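Local structure of phenylalanine--tRNA ligase beta subunit (Pyrococcus horikoshii, 2CXI) at residues Y82-S87 with G259-V264; A107-L112 with K229-D234; I142-F147 with G222-D227; V243-N248 with F328-M333. The protein forms, as the beta chain of an alpha2beta2 phenylalanyl-tRNA synthetase, part of the enzyme that attaches phenylalanine to tRNA(Phe), this N-terminal piece including the B3/4 editing domain. All blocks are in the same frame, centred on the assembly; numbering follows the deposited sequence. Where two conformers were deposited one is given.

Contacts 1, 2 and 3 step across one mixed beta sheet of the B3/4 region. Strand 84-93 pairs with 260-267, which neighbours 103-110, then 231-237, then 140-146; the centres of contacts 1 and 2 lie about 9 Å apart, those of contacts 2 and 3 about 8 Å. Along the chain contact 3 is nested inside contact 2, and contact 2 inside contact 1. Contact 4 follows contacts 2 and 3 in series and crosses contact 1, its centre about 17 Å from that of contact 1. It joins helix 240-255, which packs on the sheet, to a loop of the B5 domain. Contacts 1 to 3 thus belong to the sheet and contact 4 to the B3/4-B5 junction.

Contact 1: Y82-S87 with G259-V264; sequences YEVKKS and GKIRSV
The carbonyl oxygen of Ser-263 is gripped twice by Ser-87: the hydroxyl OG donates to Ser-263 O at 2.7 Å, and the backbone N of Ser-87 reaches that oxygen at 2.9 Å. A chi1 of 70° sets OG of Ser-87 between its own N and carbonyl carbon; the amide approaches in the plane of the acceptor carbonyl, whereas the hydroxyl is tilted 27° from it. OG is also hydrogen-bonded to Val-89 N. Next, Ser-263 N donates to Lys-85 O at 2.9 Å, and Lys-85 N to Ile-261 O. This is the ladder of parallel strands, joining strand 84-93 to strand 260-267 in the mixed sheet of the B3/4 editing domain. Beyond it a water takes over, donating to Glu-83 O at 2.7 Å and accepting from Ile-261 N at 2.9 Å. Ile-261 O has a second donor in Arg-262 NH1, 3.1 Å away and 57° above the carbonyl plane. On one face of the sheet Lys-85 and Arg-262 lie side by side: CB of Lys-85 lies over one guanidinium face, 3.4 Å from Arg-262 NH1, while Lys-260 CB lies over the opposite face. Glu-83 OE2 makes long salt bridges to both Arg-262 NH1 and Lys-85 NZ, which probably eases the repulsion between the two cations. On the other sheet face CG2 of Val-84 meets CG2 of Ile-261, and Ser-263 OG is hydrogen-bonded to Glu-274 OE2.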
loop_
_atom_site.group_PDB
_atom_site.type_symbol
_atom_site.label_atom_id
_atom_site.label_comp_id
_atom_site.label_asym_id
_atom_site.label_seq_id
_atom_site.Cartn_x
_atom_site.Cartn_y
_atom_site.Cartn_z
ATOM N N TYR A 82 23.957 7.103 21.045
ATOM C CA TYR A 82 23.444 6.278 19.938
ATOM C C TYR A 82 22.257 6.931 19.228
ATOM O O TYR A 82 21.208 7.110 19.842
ATOM C CB TYR A 82 23.018 4.913 20.482
ATOM C CG TYR A 82 24.168 4.131 21.061
ATOM C CD1 TYR A 82 25.094 3.489 20.226
ATOM C CD2 TYR A 82 24.316 4.015 22.433
ATOM C CE1 TYR A 82 26.160 2.802 20.755
ATOM C CE2 TYR A 82 25.374 3.301 22.973
ATOM C CZ TYR A 82 26.285 2.718 22.141
ATOM O OH TYR A 82 27.325 2.033 22.705
ATOM N N GLU A 83 22.394 7.293 17.958
ATOM C CA GLU A 83 21.239 7.873 17.267
ATOM C C GLU A 83 20.400 6.735 16.638
ATOM O O GLU A 83 20.939 5.794 16.049
ATOM C CB GLU A 83 21.726 8.859 16.223
ATOM C CG GLU A 83 20.659 9.535 15.395
ATOM C CD GLU A 83 21.217 9.922 14.042
ATOM O OE1 GLU A 83 22.008 10.879 13.981
ATOM O OE2 GLU A 83 20.876 9.251 13.046
ATOM N N VAL A 84 19.093 6.785 16.811
ATOM C CA VAL A 84 18.250 5.776 16.206
ATOM C C VAL A 84 17.291 6.554 15.331
ATOM O O VAL A 84 16.629 7.480 15.814
ATOM C CB VAL A 84 17.507 4.925 17.265
ATOM C CG1 VAL A 84 16.485 3.945 16.606
ATOM C CG2 VAL A 84 18.522 4.135 18.091
ATOM N N LYS A 85 17.238 6.218 14.056
ATOM C CA LYS A 85 16.219 6.811 13.173
ATOM C C LYS A 85 15.192 5.754 12.774
ATOM O O LYS A 85 15.541 4.609 12.603
ATOM C CB LYS A 85 16.898 7.370 11.934
ATOM C CG LYS A 85 17.801 8.527 12.283
ATOM C CD LYS A 85 17.911 9.505 11.151
ATOM C CE LYS A 85 19.228 9.404 10.451
ATOM N NZ LYS A 85 19.486 10.652 9.678
ATOM N N LYS A 86 13.928 6.132 12.597
ATOM C CA LYS A 86 12.926 5.144 12.166
ATOM C C LYS A 86 13.170 4.662 10.748
ATOM O O LYS A 86 13.441 5.474 9.858
ATOM C CB LYS A 86 11.519 5.706 12.263
ATOM C CG LYS A 86 11.190 6.186 13.642
ATOM C CD LYS A 86 9.725 6.028 13.876
ATOM C CE LYS A 86 8.961 7.177 13.312
ATOM N NZ LYS A 86 7.544 7.035 13.756
ATOM N N SER A 87 13.142 3.339 10.553
ATOM C CA SER A 87 13.042 2.766 9.235
ATOM C C SER A 87 11.565 2.854 8.792
ATOM O O SER A 87 10.681 3.293 9.518
ATOM C CB SER A 87 13.508 1.306 9.215
ATOM O OG SER A 87 12.593 0.467 9.901
ATOM N N GLY A 259 27.862 1.062 12.082
ATOM C CA GLY A 259 26.445 0.813 11.749
ATOM C C GLY A 259 25.498 1.927 12.178
ATOM O O GLY A 259 25.620 2.505 13.272
ATOM N N LYS A 260 24.525 2.227 11.329
ATOM C CA LYS A 260 23.490 3.233 11.655
ATOM C C LYS A 260 22.214 2.499 12.062
ATOM O O LYS A 260 21.678 1.718 11.289
ATOM C CB LYS A 260 23.306 4.220 10.475
ATOM C CG LYS A 260 24.669 4.948 10.161
ATOM C CD LYS A 260 24.587 5.885 8.958
ATOM C CE LYS A 260 25.964 6.564 8.709
ATOM N NZ LYS A 260 26.197 6.767 7.218
ATOM N N ILE A 261 21.767 2.716 13.297
ATOM C CA ILE A 261 20.713 1.885 13.889
ATOM C C ILE A 261 19.366 2.482 13.493
ATOM O O ILE A 261 19.143 3.690 13.638
ATOM C CB ILE A 261 20.815 1.893 15.419
ATOM C CG1 ILE A 261 22.161 1.341 15.871
ATOM C CG2 ILE A 261 19.629 1.105 16.057
ATOM C CD1 ILE A 261 22.393 1.503 17.403
ATOM N N ARG A 262 18.479 1.634 12.994
ATOM C CA ARG A 262 17.180 2.079 12.493
ATOM C C ARG A 262 16.139 1.300 13.248
ATOM O O ARG A 262 16.266 0.069 13.370
ATOM C CB ARG A 262 17.076 1.785 10.995
ATOM C CG ARG A 262 18.111 2.533 10.135
ATOM C CD ARG A 262 17.999 4.039 10.339
ATOM N NE ARG A 262 18.949 4.853 9.599
ATOM C CZ ARG A 262 19.824 5.690 10.160
ATOM N NH1 ARG A 262 19.916 5.805 11.501
ATOM N NH2 ARG A 262 20.614 6.405 9.381
ATOM N N SER A 263 15.118 1.984 13.768
ATOM C CA SER A 263 14.085 1.327 14.534
ATOM C C SER A 263 13.013 0.758 13.614
ATOM O O SER A 263 12.856 1.200 12.473
ATOM C CB SER A 263 13.446 2.270 15.555
ATOM O OG SER A 263 12.757 3.318 14.930
ATOM N N VAL A 264 12.290 -0.236 14.112
ATOM C CA VAL A 264 11.184 -0.788 13.360
ATOM C C VAL A 264 9.937 -0.720 14.259
ATOM O O VAL A 264 10.052 -0.638 15.507
ATOM C CB VAL A 264 11.462 -2.214 12.725
ATOM C CG1 VAL A 264 12.962 -2.500 12.450
ATOM C CG2 VAL A 264 10.816 -3.320 13.453
HETATM O O HOH W 1 23.104 4.774 14.896
#

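Contact 2: A107-L112 with K229-D234; sequences AIVEGL and KNVFID
Ala-107 and Val-109 exchange paired backbone bonds with Ile-233 and Val-231, a worked case of antiparallel pairing between strands 103-110 and 231-237 in the B3/4 sheet. Both are hydrogen-bonded pairs; Ile-233 N reaches Ala-107 O at 2.8 Å, and Val-109 N reaches Val-231 O at 2.9 Å. Ile-108 and Phe-232 form the non-hydrogen-bonded pair between them. Past the strand end the polar links change character. Leu-112 N donates to a lone pair of Lys-229 O, at 2.8 Å, and Gly-111 N to the side-chain oxygen Asn-230 OD1, at 3.2 Å. The other end of that amide, ND2, is hydrogen-bonded to Asp-148, so both ends of the group are held.

Apolar contacts divide between the two faces of the sheet. On the face of Ile-108, its CG1 comes in plane to the edge of the Phe-232 ring, 3.9 Å from CD2. On the face of Val-109, which helix 240-255 lines, CG2 of Val-109 touches CD1 of Ile-233 at 4.0 Å. Val-231 has CG1 between its backbone N and carbonyl carbon, chi1 48°, and this methyl sits 3.6 Å from Val-109 CB and 3.5 Å from Leu-112 CD1.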
loop_
_atom_site.group_PDB
_atom_site.type_symbol
_atom_site.label_atom_id
_atom_site.label_comp_id
_atom_site.label_asym_id
_atom_site.label_seq_id
_atom_site.Cartn_x
_atom_site.Cartn_y
_atom_site.Cartn_z
ATOM N N ALA A 107 15.427 -4.904 14.800
ATOM C CA ALA A 107 16.168 -3.713 14.425
ATOM C C ALA A 107 16.780 -3.893 13.040
ATOM O O ALA A 107 16.984 -5.017 12.551
ATOM C CB ALA A 107 17.243 -3.381 15.494
ATOM N N ILE A 108 17.067 -2.760 12.423
ATOM C CA ILE A 108 17.871 -2.731 11.226
ATOM C C ILE A 108 19.123 -1.936 11.545
ATOM O O ILE A 108 19.066 -0.890 12.165
ATOM C CB ILE A 108 17.078 -2.094 10.043
ATOM C CG1 ILE A 108 15.894 -2.984 9.689
ATOM C CG2 ILE A 108 18.004 -1.840 8.792
ATOM C CD1 ILE A 108 14.770 -2.241 8.916
ATOM N N VAL A 109 20.257 -2.437 11.104
ATOM C CA VAL A 109 21.510 -1.667 11.212
ATOM C C VAL A 109 22.086 -1.489 9.787
ATOM O O VAL A 109 22.374 -2.487 9.103
ATOM C CB VAL A 109 22.526 -2.358 12.128
ATOM C CG1 VAL A 109 23.799 -1.494 12.295
ATOM C CG2 VAL A 109 21.937 -2.616 13.498
ATOM N N GLU A 110 22.239 -0.229 9.339
ATOM C CA GLU A 110 22.637 0.035 7.930
ATOM C C GLU A 110 24.089 0.467 7.820
ATOM O O GLU A 110 24.647 0.945 8.797
ATOM C CB GLU A 110 21.768 1.154 7.321
ATOM C CG GLU A 110 20.322 0.716 7.198
ATOM C CD GLU A 110 19.429 1.777 6.578
ATOM O OE1 GLU A 110 19.761 2.955 6.692
ATOM O OE2 GLU A 110 18.388 1.418 5.995
ATOM N N GLY A 111 24.674 0.324 6.622
ATOM C CA GLY A 111 25.965 0.972 6.276
ATOM C C GLY A 111 27.164 0.243 6.849
ATOM O O GLY A 111 28.205 0.851 7.129
ATOM N N LEU A 112 27.024 -1.067 7.029
ATOM C CA LEU A 112 28.106 -1.843 7.583
ATOM C C LEU A 112 29.053 -2.215 6.446
ATOM O O LEU A 112 28.627 -2.421 5.308
ATOM C CB LEU A 112 27.567 -3.096 8.275
ATOM C CG LEU A 112 26.822 -2.799 9.603
ATOM C CD1 LEU A 112 25.941 -3.979 9.976
ATOM C CD2 LEU A 112 27.774 -2.454 10.758
ATOM N N LYS A 229 25.625 -5.334 3.787
ATOM C CA LYS A 229 25.733 -3.957 4.287
ATOM C C LYS A 229 24.662 -3.570 5.321
ATOM O O LYS A 229 24.921 -2.764 6.227
ATOM C CB LYS A 229 25.673 -2.975 3.100
ATOM C CG LYS A 229 26.907 -3.063 2.178
ATOM C CD LYS A 229 26.819 -1.961 1.091
ATOM C CE LYS A 229 27.919 -2.146 0.039
ATOM N NZ LYS A 229 27.570 -3.291 -0.895
ATOM N N ASN A 230 23.453 -4.134 5.170
ATOM C CA ASN A 230 22.294 -3.751 5.986
ATOM C C ASN A 230 21.736 -5.010 6.606
ATOM O O ASN A 230 21.387 -5.939 5.895
ATOM C CB ASN A 230 21.204 -3.087 5.115
ATOM C CG ASN A 230 21.726 -1.866 4.368
ATOM O OD1 ASN A 230 22.272 -0.951 4.975
ATOM N ND2 ASN A 230 21.595 -1.872 3.035
ATOM N N VAL A 231 21.741 -5.071 7.930
ATOM C CA VAL A 231 21.354 -6.281 8.651
ATOM C C VAL A 231 19.995 -6.078 9.317
ATOM O O VAL A 231 19.705 -5.002 9.863
ATOM C CB VAL A 231 22.448 -6.730 9.696
ATOM C CG1 VAL A 231 22.888 -5.611 10.518
ATOM C CG2 VAL A 231 21.901 -7.701 10.662
ATOM N N PHE A 232 19.175 -7.120 9.254
ATOM C CA PHE A 232 17.891 -7.149 9.930
ATOM C C PHE A 232 18.066 -8.155 11.095
ATOM O O PHE A 232 18.509 -9.307 10.895
ATOM C CB PHE A 232 16.774 -7.578 8.948
ATOM C CG PHE A 232 15.414 -7.767 9.609
ATOM C CD1 PHE A 232 14.926 -9.064 9.898
ATOM C CD2 PHE A 232 14.623 -6.653 9.946
ATOM C CE1 PHE A 232 13.672 -9.244 10.523
ATOM C CE2 PHE A 232 13.361 -6.841 10.581
ATOM C CZ PHE A 232 12.900 -8.122 10.856
ATOM N N ILE A 233 17.770 -7.711 12.300
ATOM C CA ILE A 233 17.993 -8.592 13.497
ATOM C C ILE A 233 16.669 -8.908 14.168
ATOM O O ILE A 233 15.854 -8.000 14.357
ATOM C CB ILE A 233 18.945 -7.907 14.512
ATOM C CG1 ILE A 233 20.327 -7.552 13.889
ATOM C CG2 ILE A 233 19.134 -8.805 15.821
ATOM C CD1 ILE A 233 20.979 -6.340 14.610
ATOM N N ASP A 234 16.433 -10.174 14.524
ATOM C CA ASP A 234 15.236 -10.511 15.313
ATOM C C ASP A 234 15.687 -11.133 16.632
ATOM O O ASP A 234 16.697 -11.867 16.659
ATOM C CB ASP A 234 14.254 -11.427 14.559
ATOM C CG ASP A 234 14.604 -12.936 14.668
ATOM O OD1 ASP A 234 13.860 -13.707 15.343
ATOM O OD2 ASP A 234 15.614 -13.433 14.130
#

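Contact 3: I142-F147 with G222-D227; sequences IGIFDF and GRVTTD
Gly-222 turns its carbonyl oxygen onto the strand end at Phe-145 and Asp-146. Asp-146 N donates to Gly-222 O at 2.8 Å, nearly straight at 165°, though the donor stands 45° above the carbonyl plane. The same oxygen lies 3.2 Å from Phe-145 CA, in a CA-H...O contact, and near the edge of the Phe-145 ring, 3.9 Å from its CD2. Strand 140-146 pairs with strand 231-237 through Phe-145 and Phe-232, so this bond ties the loop 222-227 to its other side.

The side chain of Arg-223 takes no part here, its NH1 hydrogen-bonding to the backbone O of Glu-219; the residue contributes its carbonyl: Arg-223 O lies 3.3 Å from Asp-146 CB and is hydrogen-bonded to Lys-149 NZ. At Val-224 the contact becomes apolar. Its CG2 sits 3.5 Å from Phe-145 C and 3.7 Å from Ile-144 CG2, the two side chains crossing at a slant, while Leu-119 of helix 116-133 packs on the same valine. Thr-225 then closes an ST turn, OG1 accepting from Asp-227 N at 3.0 Å.

Across the contact itself one backbone bond and a valine methyl do the work; the carboxylate of Asp-146 acts just beyond it. OD2 binds Thr-228 OG1, itself bonded to Thr-225 N, tying the carboxylate to the end of the loop, while OD1 takes Asp-148 N; a buried acid is thus satisfied on both of its oxygens.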
loop_
_atom_site.group_PDB
_atom_site.type_symbol
_atom_site.label_atom_id
_atom_site.label_comp_id
_atom_site.label_asym_id
_atom_site.label_seq_id
_atom_site.Cartn_x
_atom_site.Cartn_y
_atom_site.Cartn_z
ATOM N N ILE A 142 18.560 -15.229 18.868
ATOM C CA ILE A 142 18.854 -14.082 18.006
ATOM C C ILE A 142 19.032 -14.583 16.607
ATOM O O ILE A 142 19.841 -15.497 16.348
ATOM C CB ILE A 142 20.146 -13.316 18.472
ATOM C CG1 ILE A 142 19.939 -12.781 19.895
ATOM C CG2 ILE A 142 20.562 -12.169 17.446
ATOM C CD1 ILE A 142 21.291 -12.484 20.663
ATOM N N GLY A 143 18.303 -13.962 15.695
ATOM C CA GLY A 143 18.555 -14.158 14.253
ATOM C C GLY A 143 19.146 -12.893 13.601
ATOM O O GLY A 143 18.805 -11.742 13.986
ATOM N N ILE A 144 20.022 -13.104 12.616
ATOM C CA ILE A 144 20.555 -11.993 11.804
ATOM C C ILE A 144 20.404 -12.319 10.330
ATOM O O ILE A 144 20.608 -13.469 9.908
ATOM C CB ILE A 144 22.017 -11.703 12.152
ATOM C CG1 ILE A 144 22.132 -11.273 13.616
ATOM C CG2 ILE A 144 22.529 -10.553 11.323
ATOM C CD1 ILE A 144 23.577 -11.371 14.127
ATOM N N PHE A 145 20.037 -11.297 9.559
ATOM C CA PHE A 145 19.624 -11.451 8.160
ATOM C C PHE A 145 20.122 -10.286 7.326
ATOM O O PHE A 145 20.260 -9.177 7.828
ATOM C CB PHE A 145 18.087 -11.585 8.042
ATOM C CG PHE A 145 17.520 -12.716 8.889
ATOM C CD1 PHE A 145 17.090 -12.468 10.193
ATOM C CD2 PHE A 145 17.535 -14.046 8.418
ATOM C CE1 PHE A 145 16.613 -13.519 11.016
ATOM C CE2 PHE A 145 17.059 -15.099 9.219
ATOM C CZ PHE A 145 16.583 -14.826 10.509
ATOM N N ASP A 146 20.355 -10.539 6.043
ATOM C CA ASP A 146 20.635 -9.458 5.113
ATOM C C ASP A 146 19.332 -8.762 4.706
ATOM O O ASP A 146 18.480 -9.335 3.976
ATOM C CB ASP A 146 21.354 -10.028 3.874
ATOM C CG ASP A 146 21.962 -8.936 2.982
ATOM O OD1 ASP A 146 21.383 -7.833 2.847
ATOM O OD2 ASP A 146 23.069 -9.106 2.440
ATOM N N PHE A 147 19.170 -7.530 5.178
ATOM C CA PHE A 147 17.931 -6.770 4.974
ATOM C C PHE A 147 17.591 -6.539 3.488
ATOM O O PHE A 147 16.399 -6.537 3.087
ATOM C CB PHE A 147 17.981 -5.441 5.725
ATOM C CG PHE A 147 16.737 -4.587 5.519
ATOM C CD1 PHE A 147 15.525 -4.990 6.041
ATOM C CD2 PHE A 147 16.793 -3.415 4.755
ATOM C CE1 PHE A 147 14.327 -4.219 5.846
ATOM C CE2 PHE A 147 15.614 -2.630 4.550
ATOM C CZ PHE A 147 14.388 -3.054 5.129
ATOM N N GLY A 222 17.678 -14.373 3.012
ATOM C CA GLY A 222 18.327 -13.362 3.848
ATOM C C GLY A 222 19.677 -13.735 4.433
ATOM O O GLY A 222 20.051 -13.250 5.521
ATOM N N ARG A 223 20.441 -14.579 3.732
ATOM C CA ARG A 223 21.779 -14.963 4.236
ATOM C C ARG A 223 22.753 -13.801 4.371
ATOM O O ARG A 223 22.866 -12.960 3.476
ATOM C CB ARG A 223 22.373 -16.074 3.360
ATOM C CG ARG A 223 21.543 -17.342 3.450
ATOM C CD ARG A 223 21.783 -18.160 4.720
ATOM N NE ARG A 223 23.190 -18.531 4.934
ATOM C CZ ARG A 223 23.812 -19.517 4.300
ATOM N NH1 ARG A 223 23.186 -20.237 3.388
ATOM N NH2 ARG A 223 25.079 -19.785 4.590
ATOM N N VAL A 224 23.405 -13.709 5.528
ATOM C CA VAL A 224 24.428 -12.698 5.780
ATOM C C VAL A 224 25.802 -13.193 5.288
ATOM O O VAL A 224 26.241 -14.291 5.618
ATOM C CB VAL A 224 24.557 -12.348 7.293
ATOM C CG1 VAL A 224 25.581 -11.239 7.522
ATOM C CG2 VAL A 224 23.196 -11.925 7.900
ATOM N N THR A 225 26.471 -12.360 4.507
ATOM C CA THR A 225 27.838 -12.666 4.050
ATOM C C THR A 225 28.713 -11.455 4.372
ATOM O O THR A 225 28.211 -10.439 4.871
ATOM C CB THR A 225 27.878 -12.957 2.509
ATOM O OG1 THR A 225 27.635 -11.744 1.795
ATOM C CG2 THR A 225 26.748 -13.931 2.033
ATOM N N THR A 226 30.017 -11.516 4.070
ATOM C CA THR A 226 30.832 -10.294 4.197
ATOM C C THR A 226 30.433 -9.190 3.186
ATOM O O THR A 226 30.880 -8.055 3.332
ATOM C CB THR A 226 32.355 -10.599 4.055
ATOM O OG1 THR A 226 32.567 -11.228 2.791
ATOM C CG2 THR A 226 32.805 -11.644 5.088
ATOM N N ASP A 227 29.611 -9.505 2.172
ATOM C CA ASP A 227 29.058 -8.470 1.264
ATOM C C ASP A 227 27.819 -7.762 1.817
ATOM O O ASP A 227 27.387 -6.715 1.296
ATOM C CB ASP A 227 28.727 -9.054 -0.096
ATOM C CG ASP A 227 29.975 -9.484 -0.851
ATOM O OD1 ASP A 227 31.000 -8.783 -0.771
ATOM O OD2 ASP A 227 30.027 -10.537 -1.517
#

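Contact 4: V243-N248 with F328-M333; sequences VMLALN and FRDDIM
Leu-245 carries the contact, entering between the backbone of Phe-328 and the side chain of Asp-330. Its CG, anti to the backbone N (chi1 -168°), lies 3.6 Å from Asp-330 OD2, and its CD2 reaches Phe-328 O at 3.4 Å and Asp-330 CB at 3.7 Å. The two side chains cross at about a right angle, with CG of the leucine nearest the carboxylate. OD2 of Asp-330 is also close to Glu-241, a like charge that would probably disfavour a fully ionised pair.

One helical turn on, Asn-248 takes part through CB, 4.1 Å from Phe-328 CA, while its backbone O lies 4.1 Å from Phe-328 CB. Phe-328 has its CG between the backbone N and carbonyl carbon (chi1 62°), and its ring leads off to a cation-pi contact with Arg-67. The next residue of the loop, Arg-329, grips Asp-331 side-on, with NE to OD1 at 2.9 Å and NH2 to OD2 at 2.8 Å. Asp-331 is predicted to bind magnesium together with the alpha subunit, as is Asp-341, to which NH2 also forms a salt bridge.

The contact thus joins a helix of the B3/4 domain to the B5 loop before helix 335-346. Phe-133 of helix 116-133 touches both Leu-245 and Asp-330, while the side chains of Val-243 and Leu-247 touch strands 103-110 and 231-237.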
loop_
_atom_site.group_PDB
_atom_site.type_symbol
_atom_site.label_atom_id
_atom_site.label_comp_id
_atom_site.label_asym_id
_atom_site.label_seq_id
_atom_site.Cartn_x
_atom_site.Cartn_y
_atom_site.Cartn_z
ATOM N N VAL A 243 14.494 -9.813 25.842
ATOM C CA VAL A 243 14.754 -9.735 24.382
ATOM C C VAL A 243 15.202 -8.335 23.970
ATOM O O VAL A 243 16.017 -8.181 23.047
ATOM C CB VAL A 243 13.604 -10.294 23.558
ATOM C CG1 VAL A 243 13.419 -11.827 23.886
ATOM C CG2 VAL A 243 12.273 -9.507 23.792
HETATM N N MSE A 244 14.711 -7.311 24.671
HETATM C CA MSE A 244 15.149 -5.936 24.391
HETATM C C MSE A 244 16.586 -5.669 24.820
HETATM O O MSE A 244 17.318 -5.009 24.126
HETATM C CB MSE A 244 14.211 -4.947 25.058
HETATM C CG MSE A 244 12.835 -5.006 24.445
HETATM SE SE MSE A 244 12.730 -3.788 22.947
HETATM C CE MSE A 244 12.413 -2.085 23.983
ATOM N N LEU A 245 16.968 -6.184 25.977
ATOM C CA LEU A 245 18.372 -6.090 26.418
ATOM C C LEU A 245 19.296 -6.690 25.367
ATOM O O LEU A 245 20.247 -6.037 24.934
ATOM C CB LEU A 245 18.559 -6.784 27.778
ATOM C CG LEU A 245 19.887 -6.532 28.506
ATOM C CD1 LEU A 245 21.054 -7.377 27.894
ATOM C CD2 LEU A 245 20.190 -5.030 28.604
ATOM N N ALA A 246 18.982 -7.921 24.941
ATOM C CA ALA A 246 19.789 -8.649 23.968
ATOM C C ALA A 246 19.860 -7.876 22.614
ATOM O O ALA A 246 20.930 -7.724 21.980
ATOM C CB ALA A 246 19.180 -10.022 23.761
ATOM N N LEU A 247 18.729 -7.336 22.193
ATOM C CA LEU A 247 18.699 -6.546 20.950
ATOM C C LEU A 247 19.597 -5.303 21.092
ATOM O O LEU A 247 20.352 -4.945 20.174
ATOM C CB LEU A 247 17.248 -6.085 20.688
ATOM C CG LEU A 247 17.066 -5.240 19.416
ATOM C CD1 LEU A 247 17.290 -6.175 18.144
ATOM C CD2 LEU A 247 15.667 -4.561 19.393
ATOM N N ASN A 248 19.504 -4.641 22.248
ATOM C CA ASN A 248 20.297 -3.484 22.528
ATOM C C ASN A 248 21.785 -3.790 22.467
ATOM O O ASN A 248 22.552 -3.002 21.917
ATOM C CB ASN A 248 19.924 -2.874 23.876
ATOM C CG ASN A 248 18.472 -2.257 23.885
ATOM O OD1 ASN A 248 17.932 -1.889 24.952
ATOM N ND2 ASN A 248 17.903 -2.109 22.725
ATOM N N PHE A 328 22.092 -0.765 26.970
ATOM C CA PHE A 328 22.652 -2.144 26.807
ATOM C C PHE A 328 23.005 -2.850 28.158
ATOM O O PHE A 328 23.418 -4.018 28.165
ATOM C CB PHE A 328 23.813 -2.190 25.775
ATOM C CG PHE A 328 25.037 -1.354 26.141
ATOM C CD1 PHE A 328 25.414 -0.294 25.329
ATOM C CD2 PHE A 328 25.837 -1.659 27.256
ATOM C CE1 PHE A 328 26.526 0.492 25.630
ATOM C CE2 PHE A 328 26.975 -0.905 27.559
ATOM C CZ PHE A 328 27.323 0.187 26.753
ATOM N N ARG A 329 22.823 -2.129 29.281
ATOM C CA ARG A 329 23.013 -2.691 30.629
ATOM C C ARG A 329 21.674 -2.890 31.324
ATOM O O ARG A 329 20.770 -2.051 31.210
ATOM C CB ARG A 329 23.860 -1.762 31.512
ATOM C CG ARG A 329 25.340 -1.599 31.126
ATOM C CD ARG A 329 26.098 -0.822 32.157
ATOM N NE ARG A 329 26.183 -1.477 33.478
ATOM C CZ ARG A 329 26.971 -1.011 34.458
ATOM N NH1 ARG A 329 27.686 0.107 34.250
ATOM N NH2 ARG A 329 27.039 -1.628 35.631
ATOM N N ASP A 330 21.529 -4.006 32.020
ATOM C CA ASP A 330 20.376 -4.187 32.877
ATOM C C ASP A 330 20.778 -4.820 34.220
ATOM O O ASP A 330 19.930 -5.359 34.935
ATOM C CB ASP A 330 19.228 -4.953 32.158
ATOM C CG ASP A 330 19.451 -6.473 32.110
ATOM O OD1 ASP A 330 20.594 -6.940 32.419
ATOM O OD2 ASP A 330 18.532 -7.274 31.766
ATOM N N ASP A 331 22.062 -4.722 34.568
ATOM C CA ASP A 331 22.581 -5.290 35.799
ATOM C C ASP A 331 22.481 -4.366 37.013
ATOM O O ASP A 331 22.682 -4.823 38.135
ATOM C CB ASP A 331 24.063 -5.679 35.646
ATOM C CG ASP A 331 24.940 -4.503 35.260
ATOM O OD1 ASP A 331 24.564 -3.753 34.310
ATOM O OD2 ASP A 331 26.025 -4.247 35.848
ATOM N N ILE A 332 22.202 -3.085 36.807
ATOM C CA ILE A 332 22.136 -2.129 37.911
ATOM C C ILE A 332 20.778 -2.232 38.599
ATOM O O ILE A 332 19.741 -2.112 37.939
ATOM C CB ILE A 332 22.399 -0.708 37.410
ATOM C CG1 ILE A 332 23.849 -0.575 36.927
ATOM C CG2 ILE A 332 22.133 0.312 38.519
ATOM C CD1 ILE A 332 24.079 0.652 36.097
HETATM N N MSE A 333 20.790 -2.495 39.912
HETATM C CA MSE A 333 19.559 -2.673 40.709
HETATM C C MSE A 333 19.627 -1.893 42.027
HETATM O O MSE A 333 18.647 -1.296 42.458
HETATM C CB MSE A 333 19.352 -4.154 41.038
HETATM C CG MSE A 333 18.248 -4.878 40.290
HETATM SE SE MSE A 333 18.555 -6.821 40.211
HETATM C CE MSE A 333 16.725 -7.389 40.454
#